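Local structure of putidaredoxin reductase (1Q1R) at residues N150-I155 / M173-L178; H289-D294 / R322-P327; E345-I350 / V363-G368. The protein is an FAD-containing oxidoreductase that supplies putidaredoxin with electrons, probably drawn from NADH, for the cytochrome P450cam monooxygenase system. One frame throughout, in Å; residues are numbered along the deposited sequence.

Contact 1. Residues N150-I155 / M173-L178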
ATOM      1  N   ASN A 150      13.128  -7.051 -24.555  1.00 24.73           N
ATOM      2  CA  ASN A 150      14.123  -6.276 -23.831  1.00 24.49           C
ATOM      3  C   ASN A 150      14.260  -6.920 -22.458  1.00 25.25           C
ATOM      4  O   ASN A 150      13.375  -7.664 -22.018  1.00 25.41           O
ATOM      5  CB  ASN A 150      13.708  -4.805 -23.713  1.00 24.32           C
ATOM      6  CG  ASN A 150      14.292  -3.954 -24.829  1.00 24.26           C
ATOM      7  OD1 ASN A 150      14.614  -4.468 -25.901  1.00 23.02           O
ATOM      8  ND2 ASN A 150      14.422  -2.654 -24.587  1.00 23.48           N
ATOM      9  N   ARG A 151      15.369  -6.651 -21.784  1.00 24.76           N
ATOM     10  CA  ARG A 151      15.605  -7.254 -20.484  1.00 24.45           C
ATOM     11  C   ARG A 151      15.309  -6.362 -19.293  1.00 23.02           C
ATOM     12  O   ARG A 151      15.851  -5.263 -19.161  1.00 21.86           O
ATOM     13  CB  ARG A 151      17.049  -7.766 -20.413  1.00 26.74           C
ATOM     14  CG  ARG A 151      17.296  -8.978 -21.307  1.00 31.49           C
ATOM     15  CD  ARG A 151      18.780  -9.218 -21.559  1.00 35.74           C
ATOM     16  NE  ARG A 151      19.004 -10.450 -22.313  1.00 38.71           N
ATOM     17  CZ  ARG A 151      18.983 -11.669 -21.779  1.00 41.08           C
ATOM     18  NH1 ARG A 151      18.756 -11.826 -20.480  1.00 40.97           N
ATOM     19  NH2 ARG A 151      19.178 -12.736 -22.544  1.00 42.54           N
ATOM     20  N   LEU A 152      14.439  -6.856 -18.418  1.00 22.09           N
ATOM     21  CA  LEU A 152      14.072  -6.135 -17.212  1.00 21.27           C
ATOM     22  C   LEU A 152      14.588  -6.856 -15.981  1.00 21.51           C
ATOM     23  O   LEU A 152      14.559  -8.085 -15.904  1.00 21.96           O
ATOM     24  CB  LEU A 152      12.548  -6.008 -17.085  1.00 21.15           C
ATOM     25  CG  LEU A 152      12.017  -5.601 -15.695  1.00 20.98           C
ATOM     26  CD1 LEU A 152      12.466  -4.186 -15.354  1.00 19.53           C
ATOM     27  CD2 LEU A 152      10.496  -5.688 -15.668  1.00 19.37           C
ATOM     28  N   VAL A 153      15.076  -6.080 -15.027  1.00 21.45           N
ATOM     29  CA  VAL A 153      15.512  -6.632 -13.763  1.00 21.66           C
ATOM     30  C   VAL A 153      14.755  -5.858 -12.702  1.00 21.55           C
ATOM     31  O   VAL A 153      14.867  -4.636 -12.604  1.00 21.38           O
ATOM     32  CB  VAL A 153      17.025  -6.472 -13.513  1.00 21.33           C
ATOM     33  CG1 VAL A 153      17.351  -6.949 -12.096  1.00 22.05           C
ATOM     34  CG2 VAL A 153      17.817  -7.297 -14.525  1.00 21.46           C
ATOM     35  N   VAL A 154      13.947  -6.578 -11.934  1.00 21.76           N
ATOM     36  CA  VAL A 154      13.176  -5.983 -10.857  1.00 21.53           C
ATOM     37  C   VAL A 154      13.936  -6.268  -9.563  1.00 22.19           C
ATOM     38  O   VAL A 154      14.283  -7.416  -9.287  1.00 22.40           O
ATOM     39  CB  VAL A 154      11.767  -6.623 -10.746  1.00 21.13           C
ATOM     40  CG1 VAL A 154      11.008  -6.000  -9.587  1.00 20.85           C
ATOM     41  CG2 VAL A 154      11.005  -6.458 -12.066  1.00 20.53           C
ATOM     42  N   ILE A 155      14.202  -5.228  -8.782  1.00 23.05           N
ATOM     43  CA  ILE A 155      14.905  -5.395  -7.514  1.00 24.45           C
ATOM     44  C   ILE A 155      13.899  -5.232  -6.383  1.00 25.12           C
ATOM     45  O   ILE A 155      13.447  -4.122  -6.092  1.00 24.69           O
ATOM     46  CB  ILE A 155      16.036  -4.361  -7.358  1.00 24.71           C
ATOM     47  CG1 ILE A 155      16.994  -4.465  -8.549  1.00 24.50           C
ATOM     48  CG2 ILE A 155      16.797  -4.614  -6.056  1.00 24.72           C
ATOM     49  CD1 ILE A 155      17.993  -3.324  -8.648  1.00 25.12           C
ATOM     50  N   MET A 173       8.613  -9.212 -22.131  1.00 25.27           N
ATOM     51  CA  MET A 173       9.978  -8.819 -21.820  1.00 24.59           C
ATOM     52  C   MET A 173      10.665 -10.040 -21.213  1.00 24.25           C
ATOM     53  O   MET A 173      10.005 -11.008 -20.835  1.00 23.63           O
ATOM     54  CB  MET A 173      10.009  -7.698 -20.778  1.00 23.42           C
ATOM     55  CG  MET A 173       9.494  -6.350 -21.235  1.00 22.82           C
ATOM     56  SD  MET A 173       9.956  -5.102 -20.020  1.00 21.70           S
ATOM     57  CE  MET A 173      11.629  -4.673 -20.599  1.00 23.00           C
ATOM     58  N   HIS A 174      11.990  -9.991 -21.137  1.00 25.21           N
ATOM     59  CA  HIS A 174      12.766 -11.052 -20.504  1.00 25.73           C
ATOM     60  C   HIS A 174      12.838 -10.494 -19.092  1.00 25.25           C
ATOM     61  O   HIS A 174      13.411  -9.421 -18.877  1.00 25.18           O
ATOM     62  CB  HIS A 174      14.163 -11.142 -21.123  1.00 28.44           C
ATOM     63  CG  HIS A 174      15.084 -12.083 -20.409  1.00 31.22           C
ATOM     64  ND1 HIS A 174      15.605 -11.813 -19.160  1.00 32.87           N
ATOM     65  CD2 HIS A 174      15.571 -13.296 -20.766  1.00 33.00           C
ATOM     66  CE1 HIS A 174      16.373 -12.820 -18.780  1.00 32.99           C
ATOM     67  NE2 HIS A 174      16.368 -13.732 -19.734  1.00 34.13           N
ATOM     68  N   VAL A 175      12.258 -11.205 -18.131  1.00 23.86           N
ATOM     69  CA  VAL A 175      12.214 -10.705 -16.762  1.00 23.94           C
ATOM     70  C   VAL A 175      12.959 -11.511 -15.699  1.00 23.73           C
ATOM     71  O   VAL A 175      12.824 -12.733 -15.621  1.00 24.00           O
ATOM     72  CB  VAL A 175      10.740 -10.563 -16.298  1.00 23.50           C
ATOM     73  CG1 VAL A 175      10.674  -9.836 -14.974  1.00 23.58           C
ATOM     74  CG2 VAL A 175       9.924  -9.843 -17.366  1.00 23.63           C
ATOM     75  N   THR A 176      13.733 -10.800 -14.880  1.00 23.16           N
ATOM     76  CA  THR A 176      14.484 -11.388 -13.775  1.00 23.93           C
ATOM     77  C   THR A 176      14.122 -10.591 -12.518  1.00 24.27           C
ATOM     78  O   THR A 176      14.150  -9.358 -12.526  1.00 24.61           O
ATOM     79  CB  THR A 176      16.025 -11.279 -13.987  1.00 24.36           C
ATOM     80  OG1 THR A 176      16.400 -11.951 -15.195  1.00 23.00           O
ATOM     81  CG2 THR A 176      16.765 -11.917 -12.815  1.00 25.39           C
ATOM     82  N   LEU A 177      13.769 -11.282 -11.439  1.00 24.47           N
ATOM     83  CA  LEU A 177      13.424 -10.587 -10.203  1.00 24.76           C
ATOM     84  C   LEU A 177      14.371 -11.015  -9.098  1.00 25.79           C
ATOM     85  O   LEU A 177      14.619 -12.203  -8.901  1.00 26.44           O
ATOM     86  CB  LEU A 177      11.974 -10.870  -9.807  1.00 25.62           C
ATOM     87  CG  LEU A 177      11.458 -10.089  -8.594  1.00 25.36           C
ATOM     88  CD1 LEU A 177       9.952  -9.890  -8.697  1.00 25.87           C
ATOM     89  CD2 LEU A 177      11.824 -10.829  -7.318  1.00 27.95           C
ATOM     90  N   LEU A 178      14.890 -10.035  -8.370  1.00 26.28           N
ATOM     91  CA  LEU A 178      15.845 -10.302  -7.307  1.00 27.76           C
ATOM     92  C   LEU A 178      15.338  -9.914  -5.930  1.00 28.44           C
ATOM     93  O   LEU A 178      14.747  -8.845  -5.746  1.00 27.93           O
ATOM     94  CB  LEU A 178      17.140  -9.535  -7.578  1.00 27.24           C
ATOM     95  CG  LEU A 178      17.681  -9.581  -9.007  1.00 26.32           C
ATOM     96  CD1 LEU A 178      18.881  -8.650  -9.118  1.00 28.42           C
ATOM     97  CD2 LEU A 178      18.062 -11.005  -9.369  1.00 26.67           C
TER
HETATM   98  O   HOH W   1      16.043 -10.037 -17.189  1.00 26.13           O
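Strands 151-155 and 174-178 lie in register, Arg151 beside His174 through Ile155 beside Leu178, as parallel neighbours inside a five-stranded sheet. Helix 159-170 makes the connection, so this is a beta-alpha-beta crossover of Rossmann type; the glycine-rich turn after Ile155 is consistent with the second, NAD(P)H-binding domain of the glutathione reductase fold, where NADH would probably dock. The axes come within 4.7 Å at an angle of 17°. Five backbone hydrogen bonds join the edges: His174 N to Asn150 O, Leu152 N to His174 O, Thr176 N to Leu152 O, Val154 N to Thr176 O and Leu178 N to Val154 O. The other edge of strand 151-155 is taken by strand 241-244.

On the face carrying Leu152, Val154, Val175 and Leu177, the first three pack against Val164, Ala168 and Ile169 of helix 159-170, and Val154 CB lies 4.1 Å from Leu177 CG. At the start of this layer the Met173 chain bends at its last torsion (chi3 86°), which brings CE alongside Asn150 CB at 3.7 Å and Leu152 CB at 3.9 Å.

The opposite face is apolar toward Leu178, where Val153 CG1 meets Leu178 CD1 at 3.8 Å, and polar toward Arg151. There the Arg151 chain, extended from CG to NE, swings its guanidinium over one face of the His174 ring, the two planes 43° apart. Arg151 NH1 sits above the rim of the ring, 3.1 Å from His174 CE1. A water lies in the plane of that ring at its edge: it donates to Leu152 O, which also accepts from Thr176 N, and is hydrogen-bonded to Thr176 OG1 and, at 2.7 Å, to His174 ND1.

Contact 2. Residues H289-D294 / R322-P327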
ATOM      1  N   HIS A 289      -2.836   2.259  16.867  1.00 32.77           N
ATOM      2  CA  HIS A 289      -2.971   1.076  17.701  1.00 33.62           C
ATOM      3  C   HIS A 289      -4.151   0.223  17.253  1.00 33.21           C
ATOM      4  O   HIS A 289      -5.295   0.674  17.253  1.00 33.56           O
ATOM      5  CB  HIS A 289      -3.133   1.476  19.171  1.00 35.42           C
ATOM      6  CG  HIS A 289      -3.270   0.308  20.100  1.00 35.97           C
ATOM      7  ND1 HIS A 289      -4.483  -0.282  20.378  1.00 36.58           N
ATOM      8  CD2 HIS A 289      -2.338  -0.410  20.769  1.00 36.36           C
ATOM      9  CE1 HIS A 289      -4.292  -1.318  21.176  1.00 36.75           C
ATOM     10  NE2 HIS A 289      -3.000  -1.417  21.429  1.00 36.72           N
ATOM     11  N   SER A 290      -3.862  -1.004  16.843  1.00 33.55           N
ATOM     12  CA  SER A 290      -4.908  -1.922  16.418  1.00 34.59           C
ATOM     13  C   SER A 290      -5.426  -2.634  17.656  1.00 34.94           C
ATOM     14  O   SER A 290      -4.685  -3.371  18.298  1.00 33.61           O
ATOM     15  CB  SER A 290      -4.353  -2.961  15.447  1.00 34.34           C
ATOM     16  OG  SER A 290      -5.307  -3.985  15.211  1.00 34.76           O
ATOM     17  N   GLN A 291      -6.686  -2.409  18.002  1.00 37.00           N
ATOM     18  CA  GLN A 291      -7.251  -3.068  19.173  1.00 39.54           C
ATOM     19  C   GLN A 291      -7.527  -4.527  18.830  1.00 39.46           C
ATOM     20  O   GLN A 291      -7.502  -5.399  19.697  1.00 39.58           O
ATOM     21  CB  GLN A 291      -8.527  -2.349  19.629  1.00 41.42           C
ATOM     22  CG  GLN A 291      -9.512  -2.050  18.521  1.00 45.74           C
ATOM     23  CD  GLN A 291     -10.467  -0.925  18.888  1.00 48.31           C
ATOM     24  OE1 GLN A 291     -11.192  -1.006  19.884  1.00 50.59           O
ATOM     25  NE2 GLN A 291     -10.471   0.137  18.081  1.00 49.08           N
ATOM     26  N   LEU A 292      -7.765  -4.788  17.551  1.00 39.30           N
ATOM     27  CA  LEU A 292      -8.023  -6.143  17.089  1.00 38.95           C
ATOM     28  C   LEU A 292      -6.807  -7.025  17.388  1.00 38.64           C
ATOM     29  O   LEU A 292      -6.951  -8.178  17.795  1.00 38.43           O
ATOM     30  CB  LEU A 292      -8.315  -6.134  15.587  1.00 39.45           C
ATOM     31  CG  LEU A 292      -8.770  -7.447  14.954  1.00 40.51           C
ATOM     32  CD1 LEU A 292     -10.004  -7.966  15.684  1.00 40.88           C
ATOM     33  CD2 LEU A 292      -9.074  -7.222  13.476  1.00 40.66           C
ATOM     34  N   TYR A 293      -5.610  -6.479  17.196  1.00 37.80           N
ATOM     35  CA  TYR A 293      -4.390  -7.233  17.462  1.00 37.33           C
ATOM     36  C   TYR A 293      -3.637  -6.693  18.674  1.00 37.48           C
ATOM     37  O   TYR A 293      -2.548  -7.165  19.005  1.00 36.79           O
ATOM     38  CB  TYR A 293      -3.471  -7.217  16.238  1.00 37.44           C
ATOM     39  CG  TYR A 293      -4.079  -7.889  15.032  1.00 37.02           C
ATOM     40  CD1 TYR A 293      -4.939  -7.194  14.182  1.00 36.80           C
ATOM     41  CD2 TYR A 293      -3.839  -9.237  14.773  1.00 36.71           C
ATOM     42  CE1 TYR A 293      -5.549  -7.827  13.103  1.00 36.56           C
ATOM     43  CE2 TYR A 293      -4.443  -9.879  13.701  1.00 36.58           C
ATOM     44  CZ  TYR A 293      -5.297  -9.171  12.870  1.00 36.84           C
ATOM     45  OH  TYR A 293      -5.908  -9.813  11.818  1.00 35.83           O
ATOM     46  N   ASP A 294      -4.226  -5.701  19.332  1.00 38.14           N
ATOM     47  CA  ASP A 294      -3.624  -5.091  20.512  1.00 39.83           C
ATOM     48  C   ASP A 294      -2.149  -4.744  20.302  1.00 39.70           C
ATOM     49  O   ASP A 294      -1.281  -5.223  21.035  1.00 39.72           O
ATOM     50  CB  ASP A 294      -3.756  -6.029  21.719  1.00 41.60           C
ATOM     51  CG  ASP A 294      -3.318  -5.376  23.021  1.00 43.89           C
ATOM     52  OD1 ASP A 294      -3.052  -6.113  23.997  1.00 44.21           O
ATOM     53  OD2 ASP A 294      -3.249  -4.126  23.073  1.00 44.76           O
ATOM     54  N   ARG A 322     -17.003   4.444  12.239  1.00 50.19           N
ATOM     55  CA  ARG A 322     -17.338   3.040  12.083  1.00 50.07           C
ATOM     56  C   ARG A 322     -16.405   2.240  12.975  1.00 49.58           C
ATOM     57  O   ARG A 322     -15.267   2.640  13.223  1.00 49.52           O
ATOM     58  CB  ARG A 322     -17.163   2.582  10.637  1.00 51.57           C
ATOM     59  CG  ARG A 322     -18.263   3.026   9.693  1.00 53.65           C
ATOM     60  CD  ARG A 322     -18.140   2.307   8.358  1.00 55.59           C
ATOM     61  NE  ARG A 322     -19.246   2.620   7.457  1.00 57.47           N
ATOM     62  CZ  ARG A 322     -19.400   2.084   6.251  1.00 58.58           C
ATOM     63  NH1 ARG A 322     -18.516   1.203   5.795  1.00 58.67           N
ATOM     64  NH2 ARG A 322     -20.439   2.429   5.500  1.00 59.33           N
ATOM     65  N   ASP A 323     -16.898   1.109  13.459  1.00 49.01           N
ATOM     66  CA  ASP A 323     -16.119   0.232  14.318  1.00 48.50           C
ATOM     67  C   ASP A 323     -14.891  -0.236  13.539  1.00 46.70           C
ATOM     68  O   ASP A 323     -14.943  -0.361  12.316  1.00 46.17           O
ATOM     69  CB  ASP A 323     -16.982  -0.966  14.720  1.00 51.29           C
ATOM     70  CG  ASP A 323     -18.420  -0.840  14.220  1.00 53.68           C
ATOM     71  OD1 ASP A 323     -19.130   0.093  14.662  1.00 55.41           O
ATOM     72  OD2 ASP A 323     -18.839  -1.664  13.379  1.00 55.11           O
ATOM     73  N   GLU A 324     -13.789  -0.485  14.240  1.00 44.71           N
ATOM     74  CA  GLU A 324     -12.567  -0.945  13.585  1.00 43.25           C
ATOM     75  C   GLU A 324     -12.804  -2.235  12.806  1.00 41.80           C
ATOM     76  O   GLU A 324     -13.318  -3.216  13.346  1.00 41.38           O
ATOM     77  CB  GLU A 324     -11.452  -1.166  14.615  1.00 43.72           C
ATOM     78  CG  GLU A 324     -10.338  -2.094  14.133  1.00 44.74           C
ATOM     79  CD  GLU A 324      -9.123  -2.097  15.046  1.00 45.88           C
ATOM     80  OE1 GLU A 324      -8.351  -3.079  15.010  1.00 45.98           O
ATOM     81  OE2 GLU A 324      -8.926  -1.110  15.791  1.00 46.98           O
ATOM     82  N   ALA A 325     -12.426  -2.224  11.532  1.00 39.89           N
ATOM     83  CA  ALA A 325     -12.587  -3.393  10.677  1.00 37.91           C
ATOM     84  C   ALA A 325     -11.246  -4.097  10.507  1.00 36.49           C
ATOM     85  O   ALA A 325     -10.191  -3.480  10.651  1.00 36.73           O
ATOM     86  CB  ALA A 325     -13.132  -2.970   9.315  1.00 37.31           C
ATOM     87  N   ALA A 326     -11.284  -5.391  10.218  1.00 34.87           N
ATOM     88  CA  ALA A 326     -10.050  -6.137  10.017  1.00 33.38           C
ATOM     89  C   ALA A 326      -9.331  -5.519   8.820  1.00 31.56           C
ATOM     90  O   ALA A 326      -9.964  -5.142   7.841  1.00 30.18           O
ATOM     91  CB  ALA A 326     -10.360  -7.606   9.739  1.00 33.48           C
ATOM     92  N   PRO A 327      -8.001  -5.392   8.892  1.00 31.05           N
ATOM     93  CA  PRO A 327      -7.279  -4.808   7.757  1.00 30.66           C
ATOM     94  C   PRO A 327      -7.212  -5.795   6.593  1.00 30.22           C
ATOM     95  O   PRO A 327      -7.144  -7.008   6.799  1.00 30.39           O
ATOM     96  CB  PRO A 327      -5.904  -4.512   8.342  1.00 30.67           C
ATOM     97  CG  PRO A 327      -5.726  -5.622   9.341  1.00 31.05           C
ATOM     98  CD  PRO A 327      -7.086  -5.668  10.014  1.00 30.64           C
TER
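Ser290, Gln291 and Leu292 round the turn that follows strand 286-290, so that Ser290 OG and the backbone N atoms of Gln291 and Leu292 face Glu324, and Leu292 CD2 faces Ala326, in the irregular segment leading to strand 328-333. The chains keep their distance, Leu292 CA and Ala326 CA standing 7.4 Å apart, and no backbone-to-backbone bond joins them. The turn closes the hairpin with strand 295-298 and is an ST motif, Ser290 OG accepting from Tyr293 N at 3.2 Å; at its base His289 NE2 donates to Asp294 OD2 in the plane of the imidazole ring.

One carboxylate bridges the gap. With CG anti to the backbone N (chi1 159°) and the chain extended beyond, Glu324 reaches straight into the turn. Its OE1 takes Ser290 OG at 3.2 Å on the syn side and Leu292 N at 3.1 Å from the other face of the carboxylate, 47° out of plane. Glu324 OE2 receives Gln291 NE2 at 3.0 Å, the donor standing above the carboxylate while the oxygen lies near the amide plane, plus a weak bond from Gln291 N. Bonds at both oxygens restrict its rotation. Cutting Glu324 back to an alanine would probably leave Leu292 N and Ser290 OG without this acceptor and let the Gln291 amide swing loose.

Beyond the carboxylate, toward Pro327, the contact turns apolar. Leu292 CD2 packs on Ala326 CB at 4.0 Å, with Ile390 of helix 380-391 touching both residues. Tyr293 sends its hydroxyl on to Leu372 O and Leu343 N, and its ring edge, at CE1, meets Pro327 CD at 4.1 Å.

Contact 3. Residues E345-I350 / V363-G368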
ATOM      1  N   GLU A 345       1.440 -11.711  11.242  1.00 41.07           N
ATOM      2  CA  GLU A 345       2.506 -11.618  12.235  1.00 43.08           C
ATOM      3  C   GLU A 345       2.212 -12.383  13.529  1.00 42.77           C
ATOM      4  O   GLU A 345       1.217 -12.126  14.204  1.00 42.83           O
ATOM      5  CB  GLU A 345       2.778 -10.140  12.537  1.00 45.10           C
ATOM      6  CG  GLU A 345       4.086  -9.854  13.254  1.00 49.36           C
ATOM      7  CD  GLU A 345       3.947  -9.878  14.760  1.00 52.03           C
ATOM      8  OE1 GLU A 345       3.614 -10.947  15.314  1.00 53.99           O
ATOM      9  OE2 GLU A 345       4.171  -8.821  15.392  1.00 53.23           O
ATOM     10  N   GLY A 346       3.084 -13.332  13.864  1.00 42.31           N
ATOM     11  CA  GLY A 346       2.918 -14.102  15.085  1.00 41.71           C
ATOM     12  C   GLY A 346       2.229 -15.451  14.963  1.00 41.53           C
ATOM     13  O   GLY A 346       1.917 -16.081  15.976  1.00 41.66           O
ATOM     14  N   TYR A 347       1.991 -15.904  13.737  1.00 40.85           N
ATOM     15  CA  TYR A 347       1.326 -17.185  13.526  1.00 40.43           C
ATOM     16  C   TYR A 347       2.284 -18.329  13.839  1.00 41.00           C
ATOM     17  O   TYR A 347       3.491 -18.216  13.612  1.00 40.55           O
ATOM     18  CB  TYR A 347       0.837 -17.299  12.075  1.00 39.07           C
ATOM     19  CG  TYR A 347       1.925 -17.604  11.070  1.00 37.80           C
ATOM     20  CD1 TYR A 347       2.296 -18.918  10.793  1.00 37.44           C
ATOM     21  CD2 TYR A 347       2.603 -16.577  10.417  1.00 38.30           C
ATOM     22  CE1 TYR A 347       3.317 -19.202   9.890  1.00 37.48           C
ATOM     23  CE2 TYR A 347       3.626 -16.850   9.514  1.00 37.58           C
ATOM     24  CZ  TYR A 347       3.977 -18.164   9.257  1.00 38.00           C
ATOM     25  OH  TYR A 347       5.000 -18.437   8.379  1.00 39.07           O
ATOM     26  N   ASP A 348       1.744 -19.426  14.364  1.00 41.24           N
ATOM     27  CA  ASP A 348       2.564 -20.584  14.690  1.00 41.60           C
ATOM     28  C   ASP A 348       2.205 -21.771  13.808  1.00 41.30           C
ATOM     29  O   ASP A 348       2.722 -22.871  13.993  1.00 41.85           O
ATOM     30  CB  ASP A 348       2.417 -20.961  16.164  1.00 42.33           C
ATOM     31  CG  ASP A 348       0.979 -21.091  16.591  1.00 43.51           C
ATOM     32  OD1 ASP A 348       0.229 -21.840  15.934  1.00 44.65           O
ATOM     33  OD2 ASP A 348       0.603 -20.446  17.591  1.00 44.85           O
ATOM     34  N   ARG A 349       1.309 -21.543  12.853  1.00 39.90           N
ATOM     35  CA  ARG A 349       0.917 -22.587  11.913  1.00 38.39           C
ATOM     36  C   ARG A 349      -0.122 -22.109  10.916  1.00 36.34           C
ATOM     37  O   ARG A 349      -0.882 -21.178  11.179  1.00 35.68           O
ATOM     38  CB  ARG A 349       0.384 -23.823  12.637  1.00 39.70           C
ATOM     39  CG  ARG A 349      -0.957 -23.644  13.318  1.00 40.98           C
ATOM     40  CD  ARG A 349      -1.717 -24.956  13.286  1.00 42.18           C
ATOM     41  NE  ARG A 349      -2.899 -24.933  14.138  1.00 44.15           N
ATOM     42  CZ  ARG A 349      -3.862 -25.848  14.095  1.00 45.43           C
ATOM     43  NH1 ARG A 349      -3.782 -26.857  13.236  1.00 45.55           N
ATOM     44  NH2 ARG A 349      -4.900 -25.757  14.915  1.00 45.91           N
ATOM     45  N   ILE A 350      -0.140 -22.755   9.762  1.00 34.71           N
ATOM     46  CA  ILE A 350      -1.085 -22.405   8.724  1.00 33.69           C
ATOM     47  C   ILE A 350      -1.887 -23.637   8.351  1.00 32.22           C
ATOM     48  O   ILE A 350      -1.437 -24.770   8.541  1.00 31.25           O
ATOM     49  CB  ILE A 350      -0.377 -21.886   7.453  1.00 33.96           C
ATOM     50  CG1 ILE A 350       0.299 -23.046   6.723  1.00 34.40           C
ATOM     51  CG2 ILE A 350       0.654 -20.826   7.826  1.00 35.13           C
ATOM     52  CD1 ILE A 350       0.816 -22.687   5.347  1.00 33.43           C
ATOM     53  N   VAL A 363      -5.575 -19.736   2.672  1.00 25.36           N
ATOM     54  CA  VAL A 363      -4.577 -20.116   3.658  1.00 26.08           C
ATOM     55  C   VAL A 363      -4.887 -19.397   4.959  1.00 25.79           C
ATOM     56  O   VAL A 363      -4.901 -18.158   5.016  1.00 24.72           O
ATOM     57  CB  VAL A 363      -3.147 -19.743   3.187  1.00 26.22           C
ATOM     58  CG1 VAL A 363      -2.114 -20.254   4.184  1.00 26.73           C
ATOM     59  CG2 VAL A 363      -2.881 -20.338   1.811  1.00 26.54           C
ATOM     60  N   PHE A 364      -5.152 -20.177   6.001  1.00 25.00           N
ATOM     61  CA  PHE A 364      -5.473 -19.611   7.303  1.00 25.77           C
ATOM     62  C   PHE A 364      -4.240 -19.552   8.193  1.00 26.34           C
ATOM     63  O   PHE A 364      -3.551 -20.550   8.377  1.00 26.86           O
ATOM     64  CB  PHE A 364      -6.570 -20.441   7.991  1.00 25.48           C
ATOM     65  CG  PHE A 364      -7.876 -20.463   7.242  1.00 25.43           C
ATOM     66  CD1 PHE A 364      -8.060 -21.313   6.156  1.00 25.22           C
ATOM     67  CD2 PHE A 364      -8.913 -19.605   7.606  1.00 25.20           C
ATOM     68  CE1 PHE A 364      -9.255 -21.306   5.438  1.00 25.07           C
ATOM     69  CE2 PHE A 364     -10.111 -19.591   6.894  1.00 24.67           C
ATOM     70  CZ  PHE A 364     -10.282 -20.440   5.808  1.00 24.89           C
ATOM     71  N   TYR A 365      -3.961 -18.373   8.736  1.00 27.63           N
ATOM     72  CA  TYR A 365      -2.819 -18.188   9.626  1.00 29.71           C
ATOM     73  C   TYR A 365      -3.333 -18.182  11.059  1.00 30.68           C
ATOM     74  O   TYR A 365      -4.141 -17.330  11.431  1.00 30.17           O
ATOM     75  CB  TYR A 365      -2.108 -16.865   9.324  1.00 30.13           C
ATOM     76  CG  TYR A 365      -1.459 -16.827   7.959  1.00 30.90           C
ATOM     77  CD1 TYR A 365      -2.229 -16.742   6.799  1.00 31.35           C
ATOM     78  CD2 TYR A 365      -0.074 -16.903   7.827  1.00 31.34           C
ATOM     79  CE1 TYR A 365      -1.636 -16.738   5.540  1.00 31.92           C
ATOM     80  CE2 TYR A 365       0.530 -16.898   6.573  1.00 32.22           C
ATOM     81  CZ  TYR A 365      -0.254 -16.817   5.436  1.00 32.56           C
ATOM     82  OH  TYR A 365       0.345 -16.821   4.197  1.00 33.97           O
ATOM     83  N   LEU A 366      -2.866 -19.136  11.861  1.00 31.40           N
ATOM     84  CA  LEU A 366      -3.308 -19.236  13.245  1.00 33.15           C
ATOM     85  C   LEU A 366      -2.194 -19.142  14.279  1.00 34.58           C
ATOM     86  O   LEU A 366      -1.041 -19.484  14.020  1.00 34.89           O
ATOM     87  CB  LEU A 366      -4.060 -20.557  13.476  1.00 32.57           C
ATOM     88  CG  LEU A 366      -5.342 -20.856  12.691  1.00 32.63           C
ATOM     89  CD1 LEU A 366      -5.001 -21.199  11.250  1.00 31.19           C
ATOM     90  CD2 LEU A 366      -6.080 -22.014  13.350  1.00 31.57           C
ATOM     91  N   GLN A 367      -2.571 -18.658  15.456  1.00 36.45           N
ATOM     92  CA  GLN A 367      -1.674 -18.554  16.595  1.00 38.04           C
ATOM     93  C   GLN A 367      -2.474 -19.325  17.633  1.00 38.28           C
ATOM     94  O   GLN A 367      -3.320 -18.762  18.327  1.00 38.81           O
ATOM     95  CB  GLN A 367      -1.502 -17.103  17.036  1.00 38.64           C
ATOM     96  CG  GLN A 367      -0.445 -16.933  18.110  1.00 41.37           C
ATOM     97  CD  GLN A 367      -0.306 -15.498  18.577  1.00 42.60           C
ATOM     98  OE1 GLN A 367       0.636 -15.159  19.294  1.00 44.41           O
ATOM     99  NE2 GLN A 367      -1.246 -14.650  18.180  1.00 43.32           N
ATOM    100  N   GLY A 368      -2.220 -20.624  17.712  1.00 38.82           N
ATOM    101  CA  GLY A 368      -2.972 -21.461  18.626  1.00 38.51           C
ATOM    102  C   GLY A 368      -4.221 -21.867  17.864  1.00 38.13           C
ATOM    103  O   GLY A 368      -4.131 -22.557  16.848  1.00 38.04           O
TER
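Tyr347 and Tyr365 make a T-shaped stack: the edge of Tyr365 points at the face of Tyr347, centroids 5.3 Å apart and planes 85° to each other. The touching atom is Tyr365 CD2, which sits toward the rim of the Tyr347 ring, 3.7 Å from its CD2. Tyr347 reaches this pose with CG set between its backbone N and carbonyl carbon (chi1 77°). The same Tyr365 CD2 also meets Ile350, whose CG2 lies 4.0 Å away; the two side chains run side by side, pointing the same way, while Ile350 CD1 leans across to Val363 CG1. Pro191, Pro192 and Val193 of helix 191-204 pack on this apolar group.

The backbones form the hairpin of strands 349-353 and 360-367, at the edge of the antiparallel sheet of the C-terminal domain, and it opens on a classic beta bulge. Asp348 and Arg349 both face Leu366: Asp348 N donates to Leu366 O at 2.8 Å and Arg349 N does so weakly, whereas Leu366 N returns a straight bond to Arg349 O at 2.9 Å.

Asp348 sends its carboxylate across the end of strand 360-367, where Gly368 N is held weakly by both oxygens, OD2 at 2.8 Å and OD1 at 3.3 Å. Gln367, its chain extended, runs CG along Gly346 O. Arg349 brings Gly368 O to the edge of its guanidinium, in plane, with NE 3.8 Å away.

Contact 1 stands apart from the other two: its centre is 38 Å from that of contact 2, on the opposite side of the chain's centre, and 33 Å from that of contact 3. Contacts 2 and 3 are neighbours, centres 18 Å apart and nearest atoms about 6 Å, and Leu372 links them, its carbonyl taking the Tyr293 hydroxyl while its side chain touches Tyr347. Neither contact 1 nor contact 2 touches the flavin: the side chain of Val154 in contact 1 is about 11 Å from FAD and that of Pro327 in contact 2 about 10 Å. Contact 3 belongs to the C-terminal domain; its neighbour, helix 191-204, follows strand 174-178 of contact 1 in the chain.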